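Esterase (Staphylococcus aureus subsp. aureus USA300_TCH1516, PDB 3D7R) is a putative esterase with an alpha/beta hydrolase fold that probably hydrolyses ester bonds, although its natural substrate is not established. Local coordinates at residues I99-G104 / W116-K121; D298-P303 / H308-Q313. All coordinates share one frame; numbering follows the deposited sequence.

Contact 1. Residues I99-G104 / W116-K121; sequences ILYIHG and WRLLDK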
loop_
_atom_site.group_PDB
_atom_site.type_symbol
_atom_site.label_atom_id
_atom_site.label_comp_id
_atom_site.label_asym_id
_atom_site.label_seq_id
_atom_site.Cartn_x
_atom_site.Cartn_y
_atom_site.Cartn_z
ATOM N N ILE A 99 6.702 -10.542 -5.247
ATOM C CA ILE A 99 6.317 -9.236 -4.688
ATOM C C ILE A 99 5.173 -9.483 -3.698
ATOM O O ILE A 99 4.101 -9.970 -4.080
ATOM C CB ILE A 99 5.845 -8.229 -5.758
ATOM C CG1 ILE A 99 7.002 -7.833 -6.676
ATOM C CG2 ILE A 99 5.239 -6.964 -5.086
ATOM C CD1 ILE A 99 6.558 -7.197 -8.025
ATOM N N LEU A 100 5.423 -9.199 -2.425
ATOM C CA LEU A 100 4.358 -9.206 -1.426
ATOM C C LEU A 100 3.634 -7.880 -1.552
ATOM O O LEU A 100 4.179 -6.835 -1.182
ATOM C CB LEU A 100 4.938 -9.370 -0.004
ATOM C CG LEU A 100 3.941 -9.390 1.163
ATOM C CD1 LEU A 100 2.774 -10.379 0.904
ATOM C CD2 LEU A 100 4.647 -9.720 2.481
ATOM N N TYR A 101 2.408 -7.910 -2.066
ATOM C CA TYR A 101 1.685 -6.663 -2.326
ATOM C C TYR A 101 0.646 -6.359 -1.254
ATOM O O TYR A 101 -0.293 -7.144 -1.075
ATOM C CB TYR A 101 1.026 -6.653 -3.730
ATOM C CG TYR A 101 0.604 -5.245 -4.115
ATOM C CD1 TYR A 101 1.414 -4.446 -4.931
ATOM C CD2 TYR A 101 -0.570 -4.695 -3.612
ATOM C CE1 TYR A 101 1.045 -3.145 -5.244
ATOM C CE2 TYR A 101 -0.944 -3.406 -3.920
ATOM C CZ TYR A 101 -0.130 -2.636 -4.727
ATOM O OH TYR A 101 -0.507 -1.355 -5.012
ATOM N N ILE A 102 0.793 -5.208 -0.585
ATOM C CA ILE A 102 -0.126 -4.782 0.489
ATOM C C ILE A 102 -1.051 -3.677 -0.054
ATOM O O ILE A 102 -0.625 -2.534 -0.241
ATOM C CB ILE A 102 0.647 -4.284 1.752
ATOM C CG1 ILE A 102 1.776 -5.268 2.174
ATOM C CG2 ILE A 102 -0.329 -4.007 2.900
ATOM C CD1 ILE A 102 1.334 -6.747 2.417
ATOM N N HIS A 103 -2.310 -4.028 -0.313
ATOM C CA HIS A 103 -3.205 -3.158 -1.048
ATOM C C HIS A 103 -3.725 -1.982 -0.203
ATOM O O HIS A 103 -3.862 -2.096 1.021
ATOM C CB HIS A 103 -4.365 -3.968 -1.627
ATOM C CG HIS A 103 -5.357 -4.419 -0.597
ATOM N ND1 HIS A 103 -6.378 -3.611 -0.147
ATOM C CD2 HIS A 103 -5.499 -5.599 0.050
ATOM C CE1 HIS A 103 -7.111 -4.274 0.731
ATOM N NE2 HIS A 103 -6.601 -5.484 0.866
ATOM N N GLY A 104 -3.989 -0.848 -0.852
ATOM C CA GLY A 104 -4.580 0.310 -0.151
ATOM C C GLY A 104 -6.063 0.140 0.185
ATOM O O GLY A 104 -6.706 -0.846 -0.211
ATOM N N TRP A 116 -6.847 -5.100 -8.836
ATOM C CA TRP A 116 -6.678 -6.345 -9.577
ATOM C C TRP A 116 -5.949 -6.076 -10.882
ATOM O O TRP A 116 -4.991 -6.770 -11.245
ATOM C CB TRP A 116 -8.043 -6.989 -9.828
ATOM C CG TRP A 116 -8.485 -7.753 -8.619
ATOM C CD1 TRP A 116 -9.039 -7.247 -7.464
ATOM C CD2 TRP A 116 -8.350 -9.158 -8.417
ATOM N NE1 TRP A 116 -9.280 -8.272 -6.579
ATOM C CE2 TRP A 116 -8.851 -9.450 -7.131
ATOM C CE3 TRP A 116 -7.864 -10.200 -9.202
ATOM C CZ2 TRP A 116 -8.884 -10.747 -6.620
ATOM C CZ3 TRP A 116 -7.875 -11.484 -8.682
ATOM C CH2 TRP A 116 -8.386 -11.747 -7.406
ATOM N N ARG A 117 -6.383 -5.022 -11.557
ATOM C CA ARG A 117 -5.834 -4.682 -12.861
ATOM C C ARG A 117 -4.373 -4.213 -12.760
ATOM O O ARG A 117 -3.533 -4.618 -13.567
ATOM C CB ARG A 117 -6.730 -3.639 -13.509
ATOM C CG ARG A 117 -6.338 -3.267 -14.888
ATOM C CD ARG A 117 -7.463 -2.502 -15.517
ATOM N NE ARG A 117 -7.033 -2.099 -16.829
ATOM C CZ ARG A 117 -7.607 -1.146 -17.549
ATOM N NH1 ARG A 117 -8.664 -0.484 -17.060
ATOM N NH2 ARG A 117 -7.102 -0.863 -18.747
ATOM N N LEU A 118 -4.072 -3.385 -11.758
ATOM C CA LEU A 118 -2.704 -2.920 -11.522
ATOM C C LEU A 118 -1.748 -4.090 -11.251
ATOM O O LEU A 118 -0.655 -4.140 -11.793
ATOM C CB LEU A 118 -2.664 -1.934 -10.338
ATOM C CG LEU A 118 -1.283 -1.468 -9.827
ATOM C CD1 LEU A 118 -0.435 -0.802 -10.952
ATOM C CD2 LEU A 118 -1.411 -0.518 -8.613
ATOM N N LEU A 119 -2.162 -5.001 -10.373
ATOM C CA LEU A 119 -1.339 -6.154 -10.011
ATOM C C LEU A 119 -1.068 -7.074 -11.207
ATOM O O LEU A 119 0.044 -7.576 -11.389
ATOM C CB LEU A 119 -1.977 -6.902 -8.839
ATOM C CG LEU A 119 -1.523 -6.379 -7.453
ATOM C CD1 LEU A 119 -1.728 -4.878 -7.275
ATOM C CD2 LEU A 119 -2.241 -7.134 -6.358
ATOM N N ASP A 120 -2.094 -7.290 -12.017
ATOM C CA ASP A 120 -1.934 -8.026 -13.264
ATOM C C ASP A 120 -0.837 -7.401 -14.129
ATOM O O ASP A 120 0.099 -8.097 -14.536
ATOM C CB ASP A 120 -3.265 -8.089 -14.018
ATOM C CG ASP A 120 -3.247 -9.093 -15.142
ATOM O OD1 ASP A 120 -2.707 -10.199 -14.954
ATOM O OD2 ASP A 120 -3.779 -8.784 -16.217
ATOM N N LYS A 121 -0.923 -6.085 -14.359
ATOM C CA LYS A 121 0.092 -5.361 -15.133
ATOM C C LYS A 121 1.493 -5.472 -14.548
ATOM O O LYS A 121 2.449 -5.669 -15.296
ATOM C CB LYS A 121 -0.254 -3.872 -15.297
ATOM C CG LYS A 121 -1.597 -3.600 -15.990
ATOM C CD LYS A 121 -1.456 -2.511 -17.043
ATOM C CE LYS A 121 -2.818 -2.013 -17.514
ATOM N NZ LYS A 121 -3.699 -3.040 -18.128
#
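Y101 presents the flat of its ring to L119, and one methyl group, CD1, sits squarely over that ring. L119 CD1 lies 3.6 Å from the centroid of the Y101 ring and 5° off the ring normal, while its distances to the six ring carbons hardly differ: a CH-pi contact over the centre of the face. The second methyl is displaced toward the root of the ring, with L119 CD2 4.0 Å from Y101 CD2. Although the CB of L119 does not aim straight at the strand, the leucine's branched end swings in to meet the tyrosine. With chi1 at -165° the Y101 ring leans toward the C-terminal end of the strand, its face turned to helix 113-126.

Strand 98-102 and helix 113-126 are the first two elements of a beta-alpha-beta unit that strand 129-133 completes, and V130 of that strand touches both Y101 and L119. H103 and G104 open a His-Gly-Gly sequence that probably shapes the oxyanion hole, as in esterases of the hormone-sensitive-lipase type. At the far end of the tyrosine the partner changes: L118 crosses it at about a right angle, with L118 CD2 3.8 Å from Y101 OH. That hydroxyl bonds D171, whose OD1 also accepts a hydrogen bond from the backbone N of G104. Past the strand, H103 ND1 donates to G104 O (2.8 Å), close to the imidazole plane.

Contact 2. Residues D298-P303 / H308-Q313; sequences DFPIYP and HKAIKQ. With DMS (dimethyl sulfoxide), chain F.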
loop_
_atom_site.group_PDB
_atom_site.type_symbol
_atom_site.label_atom_id
_atom_site.label_comp_id
_atom_site.label_asym_id
_atom_site.label_seq_id
_atom_site.Cartn_x
_atom_site.Cartn_y
_atom_site.Cartn_z
ATOM N N ASP A 298 -2.576 7.789 -5.467
ATOM C CA ASP A 298 -2.710 6.387 -5.875
ATOM C C ASP A 298 -2.831 6.310 -7.387
ATOM O O ASP A 298 -3.438 5.355 -7.929
ATOM C CB ASP A 298 -3.971 5.788 -5.229
ATOM C CG ASP A 298 -3.822 4.313 -4.825
ATOM O OD1 ASP A 298 -2.696 3.810 -4.696
ATOM O OD2 ASP A 298 -4.871 3.663 -4.604
ATOM N N PHE A 299 -2.241 7.288 -8.081
ATOM C CA PHE A 299 -2.497 7.445 -9.524
ATOM C C PHE A 299 -2.292 6.185 -10.392
ATOM O O PHE A 299 -3.036 6.016 -11.341
ATOM C CB PHE A 299 -1.774 8.665 -10.118
ATOM C CG PHE A 299 -0.303 8.463 -10.341
ATOM C CD1 PHE A 299 0.166 7.891 -11.534
ATOM C CD2 PHE A 299 0.618 8.865 -9.375
ATOM C CE1 PHE A 299 1.545 7.699 -11.756
ATOM C CE2 PHE A 299 1.998 8.678 -9.569
ATOM C CZ PHE A 299 2.465 8.094 -10.760
ATOM N N PRO A 300 -1.296 5.317 -10.077
ATOM C CA PRO A 300 -1.061 4.144 -10.925
ATOM C C PRO A 300 -2.234 3.158 -11.059
ATOM O O PRO A 300 -2.177 2.280 -11.923
ATOM C CB PRO A 300 0.137 3.458 -10.251
ATOM C CG PRO A 300 0.876 4.622 -9.578
ATOM C CD PRO A 300 -0.306 5.364 -8.977
ATOM N N ILE A 301 -3.267 3.277 -10.210
ATOM C CA ILE A 301 -4.461 2.414 -10.332
ATOM C C ILE A 301 -5.339 2.824 -11.503
ATOM O O ILE A 301 -6.175 2.035 -11.985
ATOM C CB ILE A 301 -5.309 2.379 -9.031
ATOM C CG1 ILE A 301 -5.931 3.760 -8.743
ATOM C CG2 ILE A 301 -4.460 1.877 -7.860
ATOM C CD1 ILE A 301 -7.131 3.739 -7.775
ATOM N N TYR A 302 -5.161 4.063 -11.960
ATOM C CA TYR A 302 -5.921 4.575 -13.089
ATOM C C TYR A 302 -5.325 4.169 -14.443
ATOM O O TYR A 302 -4.093 4.131 -14.606
ATOM C CB TYR A 302 -6.074 6.106 -12.992
ATOM C CG TYR A 302 -6.837 6.545 -11.747
ATOM C CD1 TYR A 302 -8.223 6.431 -11.682
ATOM C CD2 TYR A 302 -6.158 7.044 -10.619
ATOM C CE1 TYR A 302 -8.941 6.833 -10.534
ATOM C CE2 TYR A 302 -6.866 7.438 -9.459
ATOM C CZ TYR A 302 -8.255 7.331 -9.424
ATOM O OH TYR A 302 -8.956 7.722 -8.287
ATOM N N PRO A 303 -6.195 3.868 -15.427
ATOM C CA PRO A 303 -5.750 3.494 -16.775
ATOM C C PRO A 303 -5.313 4.706 -17.620
ATOM O O PRO A 303 -5.976 5.087 -18.589
ATOM C CB PRO A 303 -6.984 2.784 -17.359
ATOM C CG PRO A 303 -8.135 3.479 -16.714
ATOM C CD PRO A 303 -7.670 3.846 -15.309
ATOM N N HIS A 308 1.285 3.700 -16.677
ATOM C CA HIS A 308 2.115 2.799 -17.459
ATOM C C HIS A 308 3.592 3.189 -17.349
ATOM O O HIS A 308 4.460 2.322 -17.256
ATOM C CB HIS A 308 1.635 2.760 -18.902
ATOM C CG HIS A 308 0.339 2.038 -19.065
ATOM N ND1 HIS A 308 -0.856 2.691 -19.288
ATOM C CD2 HIS A 308 0.039 0.720 -18.981
ATOM C CE1 HIS A 308 -1.832 1.803 -19.366
ATOM N NE2 HIS A 308 -1.315 0.599 -19.183
ATOM N N LYS A 309 3.864 4.491 -17.319
ATOM C CA LYS A 309 5.229 4.968 -17.095
ATOM C C LYS A 309 5.742 4.571 -15.706
ATOM O O LYS A 309 6.886 4.149 -15.584
ATOM C CB LYS A 309 5.326 6.490 -17.284
ATOM C CG LYS A 309 6.744 7.044 -17.187
ATOM C CD LYS A 309 6.786 8.582 -17.251
ATOM C CE LYS A 309 8.243 9.048 -17.202
ATOM N NZ LYS A 309 8.357 10.520 -17.365
ATOM N N ALA A 310 4.901 4.680 -14.673
ATOM C CA ALA A 310 5.299 4.286 -13.311
ATOM C C ALA A 310 5.578 2.790 -13.247
ATOM O O ALA A 310 6.518 2.352 -12.603
ATOM C CB ALA A 310 4.232 4.666 -12.292
ATOM N N ILE A 311 4.730 2.012 -13.894
ATOM C CA ILE A 311 4.906 0.557 -13.942
ATOM C C ILE A 311 6.217 0.193 -14.632
ATOM O O ILE A 311 6.947 -0.675 -14.140
ATOM C CB ILE A 311 3.686 -0.148 -14.580
ATOM C CG1 ILE A 311 2.500 -0.082 -13.609
ATOM C CG2 ILE A 311 4.002 -1.616 -14.916
ATOM C CD1 ILE A 311 1.142 -0.213 -14.285
ATOM N N LYS A 312 6.539 0.877 -15.737
ATOM C CA LYS A 312 7.819 0.642 -16.418
ATOM C C LYS A 312 8.997 0.997 -15.506
ATOM O O LYS A 312 10.020 0.312 -15.533
ATOM C CB LYS A 312 7.928 1.416 -17.731
ATOM C CG LYS A 312 7.023 0.912 -18.835
ATOM C CD LYS A 312 7.256 1.702 -20.152
ATOM C CE LYS A 312 6.030 1.644 -21.078
ATOM N NZ LYS A 312 6.125 0.569 -22.118
ATOM N N GLN A 313 8.859 2.062 -14.720
ATOM C CA GLN A 313 9.897 2.443 -13.757
ATOM C C GLN A 313 10.094 1.397 -12.649
ATOM O O GLN A 313 11.228 1.143 -12.214
ATOM C CB GLN A 313 9.594 3.810 -13.152
ATOM C CG GLN A 313 9.826 4.957 -14.167
ATOM C CD GLN A 313 9.194 6.255 -13.749
ATOM O OE1 GLN A 313 8.174 6.279 -13.050
ATOM N NE2 GLN A 313 9.802 7.359 -14.169
HETATM S S DMS F . 9.108 10.976 -12.533
HETATM O O DMS F . 9.390 9.990 -13.980
HETATM C C1 DMS F . 10.469 12.165 -12.421
HETATM C C2 DMS F . 7.756 12.099 -12.933
#
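This is a small, buried apolar contact by which the turn ahead of the last helix, 305-318, packs on that helix's side. The receiving atom is the methyl of A310, which points at the turn: F299 CE1 and F299 CZ each lie 4.1 Å from A310 CB, and P300 CG comes to 4.3 Å. The methyl meets the phenyl ring obliquely. F299 places CG between its backbone N and carbonyl carbon (chi1 77°), which lays the ring against its successor, P300 CD lying 3.4 Å above the F299 ring plane and offset toward the rim. P300 thus covers part of one face, and both rings reach the same methyl. Both belong to a short 3-10 segment, 299-301, held by the backbone bonds I301 N to D298 O and Y302 N to F299 O.

One turn beyond A310, Q313 NE2 donates to a dimethyl sulfoxide oxygen (2.7 Å), probably from the crystallisation liquor, and Q313 OE1 bonds Y292 OH. Y292, on edge strand 287-292, also meets the F299 ring with planes at about 45° and touches A310. F262 of strand 259-264 also packs on A310, while the side chain of I311 touches L118 and S125 of helix 113-126.

From the N terminus, contact 1 comes first: strand 98-102 runs into a loop, and helix 113-126 folds back on it, closing a loop of 11 residues. The chain then passes through most of the central sheet before contact 2 closes a tighter turn, with four residues between its segments. The two are therefore in series, neither nesting nor crossing, yet their centres are only about 11 Å apart, and they touch. Helix 113-126 joins them: L118 CD1 packs 3.7 Å from P300 O, and K121 CE lies 3.4 Å from H308 NE2. Together they tie an inner strand and its crossover helix to the final turn and helix 305-318.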